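Local coordinates for ADP-ribosyltransferase (Staphylococcus aureus, PDB 1OJQ), which probably transfers a single ADP-ribose unit from NAD+ to target proteins, as a mono-ADP-ribosyltransferase of the C3 exoenzyme family, at residues L154-P159 with T187-G192; K30-N35 with D69-K74; T96-E101 with N123-S128; V194-S197 with K202-I205. All coordinates share one frame; numbering follows the deposited sequence.

In the fold
The four contacts close in series along the chain, with none nested in or crossing another. Contact 2 comes first, bridging 33 residues to join helices 27-38 and 59-73. Contact 3 follows, closing a 21-residue excursion where the loop before helix 100-106 meets the end of helix 116-126. Contact 1 then links strands 152-158 and 187-196 across 27 residues, and contact 4 turns directly back from strand 187-196 into 203-209. Contacts 1 and 4 share the five-stranded mixed sheet; contact 3 touches both, through V191 O with S128 N and through N123 OD1 with V194 N. Contact 2 stands apart, about 35 Å from contact 3 between centres.

Contact 1. Residues L154-P159 with T187-G192; sequences LKLELP and TEYAVG
Y189 lays its ring obliquely against L154 and L156. The two leucines alternate with K155 along strand 152-158 and point to the same side of it, so that together they line the length of the tyrosine. L156 serves the inner end: its CD2 lies 3.9 Å from Y189 CG, close to the CB as well. L154 serves the outer end, meeting the tyrosine from the opposite direction. Both its methyls lie on the same side of the ring as L156 CD2, CD1 at 3.9 Å from Y189 CE1 and CD2 at 3.9 Å from Y189 OH. Y189 comes to lie against them with CG held between its own backbone N and carbonyl carbon (chi1 52°), which raises the ring off its strand toward the leucines. In L154, by contrast, CG is anti to the backbone N (chi1 -178°), sending both methyls out to the phenol end. The contact is apolar and buried, and the one polar atom of the three side chains, Y189 OH, is satisfied by a hydrogen bond to Y91 OH. The CA atoms of L156 and Y189 are 7.5 Å apart, less than two strand spacings in a flat sheet, consistent with a sheet bending toward the side of these residues. Strand 203-209 runs between the two strands, and its A207 touches both L156 and Y189. On the far flank of 152-158 lies strand 81-87, whose R85, an NAD+-binding residue, has its side chain about 4 Å from that of L154; strand 130-133, carrying the NAD+-binding E133, flanks 187-196.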
loop_
_atom_site.group_PDB
_atom_site.type_symbol
_atom_site.label_atom_id
_atom_site.label_comp_id
_atom_site.label_asym_id
_atom_site.label_seq_id
_atom_site.Cartn_x
_atom_site.Cartn_y
_atom_site.Cartn_z
ATOM N N LEU A 154 -2.196 6.518 3.930
ATOM C CA LEU A 154 -1.155 5.709 4.561
ATOM C C LEU A 154 0.149 6.016 3.823
ATOM O O LEU A 154 0.269 5.713 2.635
ATOM C CB LEU A 154 -1.533 4.234 4.513
ATOM C CG LEU A 154 -0.587 3.233 5.153
ATOM C CD1 LEU A 154 -0.315 3.514 6.627
ATOM C CD2 LEU A 154 -1.157 1.816 4.981
ATOM N N LYS A 155 1.076 6.639 4.535
ATOM C CA LYS A 155 2.357 7.108 3.993
ATOM C C LYS A 155 3.457 6.210 4.511
ATOM O O LYS A 155 3.807 6.196 5.698
ATOM C CB LYS A 155 2.495 8.582 4.374
ATOM C CG LYS A 155 3.857 9.203 4.143
ATOM C CD LYS A 155 3.868 10.689 4.494
ATOM C CE LYS A 155 5.262 11.281 4.330
ATOM N NZ LYS A 155 5.313 12.698 4.815
ATOM N N LEU A 156 4.009 5.390 3.620
ATOM C CA LEU A 156 4.892 4.306 4.027
ATOM C C LEU A 156 6.334 4.495 3.586
ATOM O O LEU A 156 6.588 4.566 2.381
ATOM C CB LEU A 156 4.391 2.981 3.439
ATOM C CG LEU A 156 2.995 2.542 3.873
ATOM C CD1 LEU A 156 2.647 1.218 3.168
ATOM C CD2 LEU A 156 2.903 2.410 5.378
ATOM N N GLU A 157 7.259 4.580 4.530
ATOM C CA GLU A 157 8.677 4.656 4.166
ATOM C C GLU A 157 9.213 3.257 3.865
ATOM O O GLU A 157 9.233 2.405 4.750
ATOM C CB GLU A 157 9.491 5.276 5.305
ATOM C CG GLU A 157 10.908 5.664 4.895
ATOM C CD GLU A 157 11.770 5.920 6.124
ATOM O OE1 GLU A 157 13.000 5.741 6.077
ATOM O OE2 GLU A 157 11.214 6.301 7.168
ATOM N N LEU A 158 9.659 2.988 2.644
ATOM C CA LEU A 158 10.214 1.698 2.289
ATOM C C LEU A 158 11.736 1.742 2.418
ATOM O O LEU A 158 12.328 2.649 1.826
ATOM C CB LEU A 158 9.916 1.331 0.837
ATOM C CG LEU A 158 8.454 1.332 0.414
ATOM C CD1 LEU A 158 8.334 0.856 -1.023
ATOM C CD2 LEU A 158 7.638 0.467 1.371
ATOM N N PRO A 159 12.334 0.828 3.131
ATOM C CA PRO A 159 13.806 0.814 3.211
ATOM C C PRO A 159 14.464 0.596 1.858
ATOM O O PRO A 159 13.936 -0.081 0.972
ATOM C CB PRO A 159 14.090 -0.408 4.088
ATOM C CG PRO A 159 12.836 -0.659 4.862
ATOM C CD PRO A 159 11.717 -0.240 3.950
ATOM N N THR A 187 3.555 -7.831 4.203
ATOM C CA THR A 187 4.196 -6.557 4.514
ATOM C C THR A 187 3.799 -6.116 5.916
ATOM O O THR A 187 2.640 -6.185 6.303
ATOM C CB THR A 187 3.841 -5.483 3.461
ATOM O OG1 THR A 187 4.572 -5.752 2.245
ATOM C CG2 THR A 187 4.260 -4.093 3.903
ATOM N N GLU A 188 4.798 -5.649 6.671
ATOM C CA GLU A 188 4.538 -5.099 7.990
ATOM C C GLU A 188 4.989 -3.651 8.055
ATOM O O GLU A 188 6.063 -3.351 7.521
ATOM C CB GLU A 188 5.308 -5.866 9.070
ATOM C CG GLU A 188 4.954 -7.346 9.099
ATOM C CD GLU A 188 5.927 -8.074 10.028
ATOM O OE1 GLU A 188 7.114 -8.197 9.647
ATOM O OE2 GLU A 188 5.449 -8.489 11.102
ATOM N N TYR A 189 4.204 -2.811 8.722
ATOM C CA TYR A 189 4.624 -1.418 8.896
ATOM C C TYR A 189 4.371 -1.011 10.346
ATOM O O TYR A 189 3.374 -1.462 10.920
ATOM C CB TYR A 189 3.915 -0.473 7.936
ATOM C CG TYR A 189 2.409 -0.551 7.909
ATOM C CD1 TYR A 189 1.637 0.320 8.678
ATOM C CD2 TYR A 189 1.772 -1.497 7.113
ATOM C CE1 TYR A 189 0.252 0.244 8.645
ATOM C CE2 TYR A 189 0.387 -1.575 7.082
ATOM C CZ TYR A 189 -0.352 -0.698 7.854
ATOM O OH TYR A 189 -1.732 -0.770 7.832
ATOM N N ALA A 190 5.305 -0.220 10.856
ATOM C CA ALA A 190 5.283 0.317 12.205
ATOM C C ALA A 190 4.886 1.795 12.143
ATOM O O ALA A 190 5.593 2.595 11.549
ATOM C CB ALA A 190 6.613 0.168 12.918
ATOM N N VAL A 191 3.743 2.105 12.748
ATOM C CA VAL A 191 3.197 3.452 12.626
ATOM C C VAL A 191 3.985 4.436 13.482
ATOM O O VAL A 191 4.183 4.199 14.668
ATOM C CB VAL A 191 1.709 3.463 13.028
ATOM C CG1 VAL A 191 1.223 4.906 13.086
ATOM C CG2 VAL A 191 0.906 2.635 12.035
ATOM N N GLY A 192 4.435 5.540 12.902
ATOM C CA GLY A 192 5.128 6.620 13.575
ATOM C C GLY A 192 4.153 7.647 14.140
ATOM O O GLY A 192 4.306 8.121 15.272
#

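Contact 2. Residues K30-N35 with D69-K74; sequences KMAIYN and DSTISK
I33 CG1 is anti to its carbonyl carbon (chi1 -64°) and CD1 continues the chain outward (chi2 162°), while T71 CG2 is anti to its backbone N, and these choices bring the two branches together. The result is helix-helix packing in the helical part of this ADP-ribosyltransferase, between helices 27-38 and 59-73, the latter inside a predicted coiled coil. The side chains meet at a slant, and T71 CG2 also lies 3.6 Å from I33 CG1, so one methyl rests against the last two carbons of the isoleucine. A32 CB adds a looser approach, 4.4 Å from T71 OG1. With its methyl turned to the apolar neighbour, T71 places OG1 beside its own backbone N. There OG1 hydrogen-bonds both Q67 O, one turn back, and D29 OD1, just ahead of the 30-35 segment. D29 also forms a salt bridge with K74 NZ, so polar links flank the apolar touch. I33 packs near T37 too, an NAD+-binding residue whose side chain is about 4 Å away. The closest approach is tighter than usual van der Waals contact: I33 CD1 to T71 CG2, 3.5 Å.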
loop_
_atom_site.group_PDB
_atom_site.type_symbol
_atom_site.label_atom_id
_atom_site.label_comp_id
_atom_site.label_asym_id
_atom_site.label_seq_id
_atom_site.Cartn_x
_atom_site.Cartn_y
_atom_site.Cartn_z
ATOM N N LYS A 30 4.561 -10.648 -16.511
ATOM C CA LYS A 30 3.616 -9.609 -16.953
ATOM C C LYS A 30 2.170 -10.001 -16.716
ATOM O O LYS A 30 1.359 -9.203 -16.248
ATOM C CB LYS A 30 3.858 -9.361 -18.446
ATOM C CG LYS A 30 5.222 -8.721 -18.697
ATOM C CD LYS A 30 5.182 -8.087 -20.081
ATOM C CE LYS A 30 6.133 -8.799 -21.026
ATOM N NZ LYS A 30 5.976 -8.245 -22.410
ATOM N N MET A 31 1.864 -11.258 -17.036
ATOM C CA MET A 31 0.522 -11.794 -16.894
ATOM C C MET A 31 0.070 -11.810 -15.440
ATOM O O MET A 31 -1.080 -11.497 -15.119
ATOM C CB MET A 31 0.469 -13.218 -17.445
ATOM C CG MET A 31 -0.809 -14.001 -17.252
ATOM S SD MET A 31 -0.516 -15.758 -17.646
ATOM C CE MET A 31 -1.022 -16.536 -16.116
ATOM N N ALA A 32 0.983 -12.218 -14.561
ATOM C CA ALA A 32 0.657 -12.275 -13.145
ATOM C C ALA A 32 0.335 -10.895 -12.604
ATOM O O ALA A 32 -0.650 -10.751 -11.885
ATOM C CB ALA A 32 1.835 -12.808 -12.332
ATOM N N ILE A 33 1.202 -9.923 -12.915
ATOM C CA ILE A 33 0.924 -8.590 -12.366
ATOM C C ILE A 33 -0.379 -8.066 -12.953
ATOM O O ILE A 33 -1.231 -7.537 -12.229
ATOM C CB ILE A 33 2.066 -7.608 -12.667
ATOM C CG1 ILE A 33 3.385 -8.018 -11.995
ATOM C CG2 ILE A 33 1.695 -6.172 -12.320
ATOM C CD1 ILE A 33 4.584 -7.325 -12.638
ATOM N N TYR A 34 -0.568 -8.202 -14.262
ATOM C CA TYR A 34 -1.775 -7.640 -14.891
ATOM C C TYR A 34 -3.016 -8.263 -14.268
ATOM O O TYR A 34 -3.949 -7.574 -13.867
ATOM C CB TYR A 34 -1.785 -7.848 -16.411
ATOM C CG TYR A 34 -2.865 -7.026 -17.080
ATOM C CD1 TYR A 34 -2.608 -5.736 -17.534
ATOM C CD2 TYR A 34 -4.151 -7.524 -17.258
ATOM C CE1 TYR A 34 -3.571 -4.956 -18.140
ATOM C CE2 TYR A 34 -5.131 -6.757 -17.864
ATOM C CZ TYR A 34 -4.843 -5.485 -18.305
ATOM O OH TYR A 34 -5.823 -4.742 -18.909
ATOM N N ASN A 35 -3.061 -9.589 -14.205
ATOM C CA ASN A 35 -4.232 -10.258 -13.640
ATOM C C ASN A 35 -4.489 -9.842 -12.197
ATOM O O ASN A 35 -5.649 -9.720 -11.791
ATOM C CB ASN A 35 -4.094 -11.778 -13.735
ATOM C CG ASN A 35 -4.313 -12.260 -15.154
ATOM O OD1 ASN A 35 -4.945 -11.594 -15.986
ATOM N ND2 ASN A 35 -3.764 -13.433 -15.445
ATOM N N ASP A 69 4.818 -13.784 -5.934
ATOM C CA ASP A 69 5.922 -13.642 -5.003
ATOM C C ASP A 69 7.237 -13.562 -5.772
ATOM O O ASP A 69 8.080 -12.730 -5.460
ATOM C CB ASP A 69 6.006 -14.814 -4.039
ATOM C CG ASP A 69 4.941 -14.871 -2.963
ATOM O OD1 ASP A 69 4.089 -13.956 -2.823
ATOM O OD2 ASP A 69 4.982 -15.888 -2.238
ATOM N N SER A 70 7.376 -14.463 -6.748
ATOM C CA SER A 70 8.609 -14.472 -7.538
ATOM C C SER A 70 8.756 -13.194 -8.351
ATOM O O SER A 70 9.829 -12.570 -8.362
ATOM C CB SER A 70 8.611 -15.718 -8.433
ATOM O OG SER A 70 9.598 -15.566 -9.431
ATOM N N THR A 71 7.655 -12.787 -9.001
ATOM C CA THR A 71 7.718 -11.554 -9.783
ATOM C C THR A 71 8.168 -10.345 -8.964
ATOM O O THR A 71 9.038 -9.548 -9.349
ATOM C CB THR A 71 6.330 -11.295 -10.402
ATOM O OG1 THR A 71 6.055 -12.398 -11.279
ATOM C CG2 THR A 71 6.305 -10.000 -11.199
ATOM N N ILE A 72 7.552 -10.166 -7.788
ATOM C CA ILE A 72 7.889 -8.989 -6.956
ATOM C C ILE A 72 9.337 -9.048 -6.511
ATOM O O ILE A 72 10.025 -8.029 -6.416
ATOM C CB ILE A 72 6.894 -8.921 -5.784
ATOM C CG1 ILE A 72 5.439 -8.666 -6.239
ATOM C CG2 ILE A 72 7.296 -7.904 -4.722
ATOM C CD1 ILE A 72 4.403 -8.801 -5.124
ATOM N N SER A 73 9.843 -10.226 -6.232
ATOM C CA SER A 73 11.206 -10.431 -5.730
ATOM C C SER A 73 12.246 -10.057 -6.773
ATOM O O SER A 73 13.425 -9.952 -6.438
ATOM C CB SER A 73 11.385 -11.901 -5.303
ATOM O OG SER A 73 11.637 -12.740 -6.444
ATOM N N LYS A 74 11.832 -9.876 -8.033
ATOM C CA LYS A 74 12.784 -9.573 -9.102
ATOM C C LYS A 74 13.301 -8.142 -9.069
ATOM O O LYS A 74 14.256 -7.815 -9.784
ATOM C CB LYS A 74 12.183 -9.871 -10.493
ATOM C CG LYS A 74 12.137 -11.387 -10.707
ATOM C CD LYS A 74 11.629 -11.729 -12.100
ATOM C CE LYS A 74 11.577 -13.239 -12.310
ATOM N NZ LYS A 74 11.168 -13.536 -13.727
#

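Contact 3. Residues T96-E101 with N123-S128; sequences TGFTRE and NNLMNS
G97 and L125 bring their backbones within 6.8 Å, CA to CA, where the chain turns through a positive phi (84°) at the glycine before entering helix 100-106. L125, in the last turn of helix 116-126, points toward this turn. Its CD1 stands almost perpendicularly above the peptide that joins G97 to F98, 3.3 Å from G97 C and 3.5 Å from F98 N, so a methyl rests on the flat face of a peptide group. The same methyl is 3.9 Å from F98 CB and reaches the ring at its edge, near its plane, the two side chains crossing at about a right angle. F98 has CG anti to its backbone N (chi1 -160°), which leads the ring on past L125 to L103 and L106 of the following helix. Alongside, a water ties the backbones together, donating to T96 O at 2.6 Å and to L125 O at 2.8 Å. The helix end is secured by N127: its backbone N and its ND2 both bond to N123 O, from opposite faces of the carbonyl plane. The ND2 bond is nearly straight (167°), with the acceptor in the amide plane, and S128 OG donates to N127 OD1, fixing the amide from its other end. T99 is the N-cap of helix 100-106, and its N bonds D102 OD2. Helix 116-126 and the residues just after it are fastened to strand 187-196: N123 OD1 accepts from V194 N, S128 pairs with V191 through the backbone, and M126 packs on V194, as well as on loop residues Y91 and I95.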
loop_
_atom_site.group_PDB
_atom_site.type_symbol
_atom_site.label_atom_id
_atom_site.label_comp_id
_atom_site.label_asym_id
_atom_site.label_seq_id
_atom_site.Cartn_x
_atom_site.Cartn_y
_atom_site.Cartn_z
ATOM N N THR A 96 -7.836 -1.451 17.613
ATOM C CA THR A 96 -8.309 -1.623 18.984
ATOM C C THR A 96 -8.435 -0.318 19.759
ATOM O O THR A 96 -7.506 0.486 19.681
ATOM C CB THR A 96 -7.331 -2.533 19.771
ATOM O OG1 THR A 96 -7.319 -3.818 19.157
ATOM C CG2 THR A 96 -7.809 -2.657 21.203
ATOM N N GLY A 97 -9.500 -0.110 20.519
ATOM C CA GLY A 97 -9.815 1.046 21.304
ATOM C C GLY A 97 -10.483 2.172 20.522
ATOM O O GLY A 97 -10.932 3.125 21.168
ATOM N N PHE A 98 -10.540 2.078 19.192
ATOM C CA PHE A 98 -11.217 3.072 18.353
ATOM C C PHE A 98 -12.605 2.530 18.038
ATOM O O PHE A 98 -12.752 1.642 17.196
ATOM C CB PHE A 98 -10.452 3.398 17.070
ATOM C CG PHE A 98 -10.898 4.736 16.488
ATOM C CD1 PHE A 98 -10.508 5.916 17.092
ATOM C CD2 PHE A 98 -11.708 4.785 15.365
ATOM C CE1 PHE A 98 -10.898 7.145 16.567
ATOM C CE2 PHE A 98 -12.083 6.010 14.827
ATOM C CZ PHE A 98 -11.684 7.190 15.425
ATOM N N THR A 99 -13.621 3.045 18.752
ATOM C CA THR A 99 -14.891 2.331 18.759
ATOM C C THR A 99 -15.729 2.638 17.528
ATOM O O THR A 99 -15.440 3.568 16.776
ATOM C CB THR A 99 -15.721 2.685 20.016
ATOM O OG1 THR A 99 -16.225 4.014 19.854
ATOM C CG2 THR A 99 -14.825 2.685 21.236
ATOM N N ARG A 100 -16.782 1.841 17.335
ATOM C CA ARG A 100 -17.714 2.184 16.259
ATOM C C ARG A 100 -18.243 3.602 16.393
ATOM O O ARG A 100 -18.437 4.303 15.400
ATOM C CB ARG A 100 -18.901 1.212 16.269
ATOM C CG ARG A 100 -20.041 1.631 15.343
ATOM C CD ARG A 100 -19.617 1.449 13.883
ATOM N NE ARG A 100 -20.672 1.881 12.966
ATOM C CZ ARG A 100 -20.758 3.093 12.413
ATOM N NH1 ARG A 100 -19.877 4.060 12.648
ATOM N NH2 ARG A 100 -21.762 3.379 11.584
ATOM N N GLU A 101 -18.503 4.045 17.633
ATOM C CA GLU A 101 -19.006 5.417 17.783
ATOM C C GLU A 101 -17.912 6.431 17.493
ATOM O O GLU A 101 -18.220 7.493 16.948
ATOM C CB GLU A 101 -19.593 5.664 19.177
ATOM C CG GLU A 101 -20.409 6.950 19.232
ATOM C CD GLU A 101 -21.700 6.856 18.434
ATOM O OE1 GLU A 101 -22.424 7.878 18.392
ATOM O OE2 GLU A 101 -22.033 5.805 17.849
ATOM N N ASN A 123 -3.888 8.560 16.894
ATOM C CA ASN A 123 -2.441 8.563 17.072
ATOM C C ASN A 123 -2.055 7.805 18.328
ATOM O O ASN A 123 -1.136 7.010 18.449
ATOM C CB ASN A 123 -1.933 10.007 17.162
ATOM C CG ASN A 123 -0.430 10.009 17.402
ATOM O OD1 ASN A 123 0.309 9.835 16.424
ATOM N ND2 ASN A 123 0.021 10.172 18.632
ATOM N N ASN A 124 -2.837 8.079 19.384
ATOM C CA ASN A 124 -2.549 7.417 20.654
ATOM C C ASN A 124 -2.752 5.912 20.535
ATOM O O ASN A 124 -1.999 5.147 21.147
ATOM C CB ASN A 124 -3.414 7.993 21.783
ATOM C CG ASN A 124 -3.300 7.111 23.019
ATOM O OD1 ASN A 124 -4.087 6.184 23.203
ATOM N ND2 ASN A 124 -2.293 7.420 23.826
ATOM N N LEU A 125 -3.712 5.449 19.751
ATOM C CA LEU A 125 -4.015 4.036 19.561
ATOM C C LEU A 125 -3.206 3.355 18.454
ATOM O O LEU A 125 -3.127 2.114 18.439
ATOM C CB LEU A 125 -5.509 3.858 19.235
ATOM C CG LEU A 125 -6.446 4.329 20.356
ATOM C CD1 LEU A 125 -7.892 4.200 19.893
ATOM C CD2 LEU A 125 -6.163 3.555 21.637
ATOM N N MET A 126 -2.607 4.119 17.530
ATOM C CA MET A 126 -1.859 3.408 16.486
ATOM C C MET A 126 -0.348 3.615 16.572
ATOM O O MET A 126 0.402 2.794 16.013
ATOM C CB MET A 126 -2.379 3.833 15.108
ATOM C CG MET A 126 -3.879 3.637 14.940
ATOM S SD MET A 126 -4.350 4.108 13.244
ATOM C CE MET A 126 -3.390 2.883 12.332
ATOM N N ASN A 127 0.127 4.662 17.235
ATOM C CA ASN A 127 1.578 4.876 17.207
ATOM C C ASN A 127 2.323 3.728 17.876
ATOM O O ASN A 127 1.847 3.089 18.817
ATOM C CB ASN A 127 1.957 6.207 17.865
ATOM C CG ASN A 127 2.099 6.049 19.366
ATOM O OD1 ASN A 127 3.179 5.668 19.846
ATOM N ND2 ASN A 127 1.009 6.339 20.067
ATOM N N SER A 128 3.510 3.489 17.324
ATOM C CA SER A 128 4.378 2.429 17.789
ATOM C C SER A 128 3.758 1.042 17.636
ATOM O O SER A 128 4.235 0.123 18.321
ATOM C CB SER A 128 4.767 2.676 19.256
ATOM O OG SER A 128 5.345 3.963 19.450
HETATM O O HOH W 1 -4.939 0.088 19.160
#

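Contact 4. Residues V194-S197 with K202-I205; sequences VKLS and KIII
K195 and I204 form a hydrogen-bonded antiparallel pair in which each residue both gives and accepts: K195 N to I204 O at 2.9 Å, and I204 N to K195 O at 2.7 Å, the latter donor nearly along the C=O axis. S197 N adds a bond to K202 O at 2.8 Å, more bent at 150°. The non-hydrogen-bonded pairs that flank K195 and I204, V194 with I205 and L196 with I203, put their side chains on one face. V194 CG1, anti to the backbone N (chi1 -176°), reaches diagonally to I203 CG2 at 3.6 Å, while V194 and I205 lie side by side, pointing the same way. L196 CD2 meets I203 CG1 at 4.1 Å. Helix 116-126 covers this face through V119, L122 and M126, and Y114 closes over L196 and I203. K195 and I204 occupy the other face. Further out, K202 NZ makes a salt bridge with E153 of strand 152-158, the next strand beyond 203-209, and the K202 side chain runs about 5 Å from that of L86, an NAD+-binding residue. Such pairing is that of a beta hairpin, here two adjacent inner strands of the five-stranded mixed sheet in the ADP-ribosyltransferase fold.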
loop_
_atom_site.group_PDB
_atom_site.type_symbol
_atom_site.label_atom_id
_atom_site.label_comp_id
_atom_site.label_asym_id
_atom_site.label_seq_id
_atom_site.Cartn_x
_atom_site.Cartn_y
_atom_site.Cartn_z
ATOM N N VAL A 194 -0.089 9.637 13.534
ATOM C CA VAL A 194 -1.342 9.912 12.845
ATOM C C VAL A 194 -1.651 11.394 12.982
ATOM O O VAL A 194 -1.874 11.858 14.107
ATOM C CB VAL A 194 -2.528 9.095 13.393
ATOM C CG1 VAL A 194 -3.751 9.392 12.522
ATOM C CG2 VAL A 194 -2.207 7.621 13.434
ATOM N N LYS A 195 -1.659 12.128 11.878
ATOM C CA LYS A 195 -1.852 13.570 11.886
ATOM C C LYS A 195 -2.908 14.015 10.874
ATOM O O LYS A 195 -3.251 13.278 9.954
ATOM C CB LYS A 195 -0.545 14.275 11.539
ATOM C CG LYS A 195 0.667 13.945 12.399
ATOM C CD LYS A 195 1.831 14.830 11.917
ATOM C CE LYS A 195 3.046 14.695 12.816
ATOM N NZ LYS A 195 2.735 14.965 14.255
ATOM N N LEU A 196 -3.412 15.235 11.028
ATOM C CA LEU A 196 -4.268 15.826 10.012
ATOM C C LEU A 196 -3.433 16.507 8.939
ATOM O O LEU A 196 -2.347 17.008 9.245
ATOM C CB LEU A 196 -5.231 16.859 10.625
ATOM C CG LEU A 196 -6.459 16.184 11.270
ATOM C CD1 LEU A 196 -7.224 17.146 12.158
ATOM C CD2 LEU A 196 -7.345 15.585 10.194
ATOM N N SER A 197 -3.921 16.514 7.720
ATOM C CA SER A 197 -3.323 17.069 6.526
ATOM C C SER A 197 -2.985 18.546 6.624
ATOM O O SER A 197 -2.638 19.104 7.657
ATOM C CB SER A 197 -4.326 16.915 5.363
ATOM O OG SER A 197 -5.544 17.544 5.770
ATOM N N LYS A 202 -7.776 15.539 5.483
ATOM C CA LYS A 202 -7.169 14.245 5.208
ATOM C C LYS A 202 -6.480 13.747 6.477
ATOM O O LYS A 202 -5.870 14.533 7.208
ATOM C CB LYS A 202 -6.184 14.361 4.045
ATOM C CG LYS A 202 -5.764 13.038 3.431
ATOM C CD LYS A 202 -5.078 13.265 2.090
ATOM C CE LYS A 202 -3.611 13.619 2.266
ATOM N NZ LYS A 202 -2.940 13.938 0.966
ATOM N N ILE A 203 -6.589 12.452 6.762
ATOM C CA ILE A 203 -5.868 11.894 7.901
ATOM C C ILE A 203 -4.620 11.170 7.404
ATOM O O ILE A 203 -4.713 10.223 6.623
ATOM C CB ILE A 203 -6.780 10.957 8.710
ATOM C CG1 ILE A 203 -8.049 11.669 9.197
ATOM C CG2 ILE A 203 -6.042 10.324 9.886
ATOM C CD1 ILE A 203 -9.146 10.718 9.647
ATOM N N ILE A 204 -3.434 11.593 7.860
ATOM C CA ILE A 204 -2.212 10.955 7.368
ATOM C C ILE A 204 -1.591 10.062 8.438
ATOM O O ILE A 204 -1.236 10.491 9.545
ATOM C CB ILE A 204 -1.220 12.028 6.885
ATOM C CG1 ILE A 204 -1.811 12.968 5.814
ATOM C CG2 ILE A 204 0.075 11.390 6.382
ATOM C CD1 ILE A 204 -0.790 13.885 5.182
ATOM N N ILE A 205 -1.474 8.773 8.120
ATOM C CA ILE A 205 -0.824 7.789 8.971
ATOM C C ILE A 205 0.565 7.529 8.393
ATOM O O ILE A 205 0.654 6.998 7.282
ATOM C CB ILE A 205 -1.610 6.463 9.054
ATOM C CG1 ILE A 205 -3.067 6.663 9.481
ATOM C CG2 ILE A 205 -0.879 5.457 9.945
ATOM C CD1 ILE A 205 -3.983 5.480 9.277
#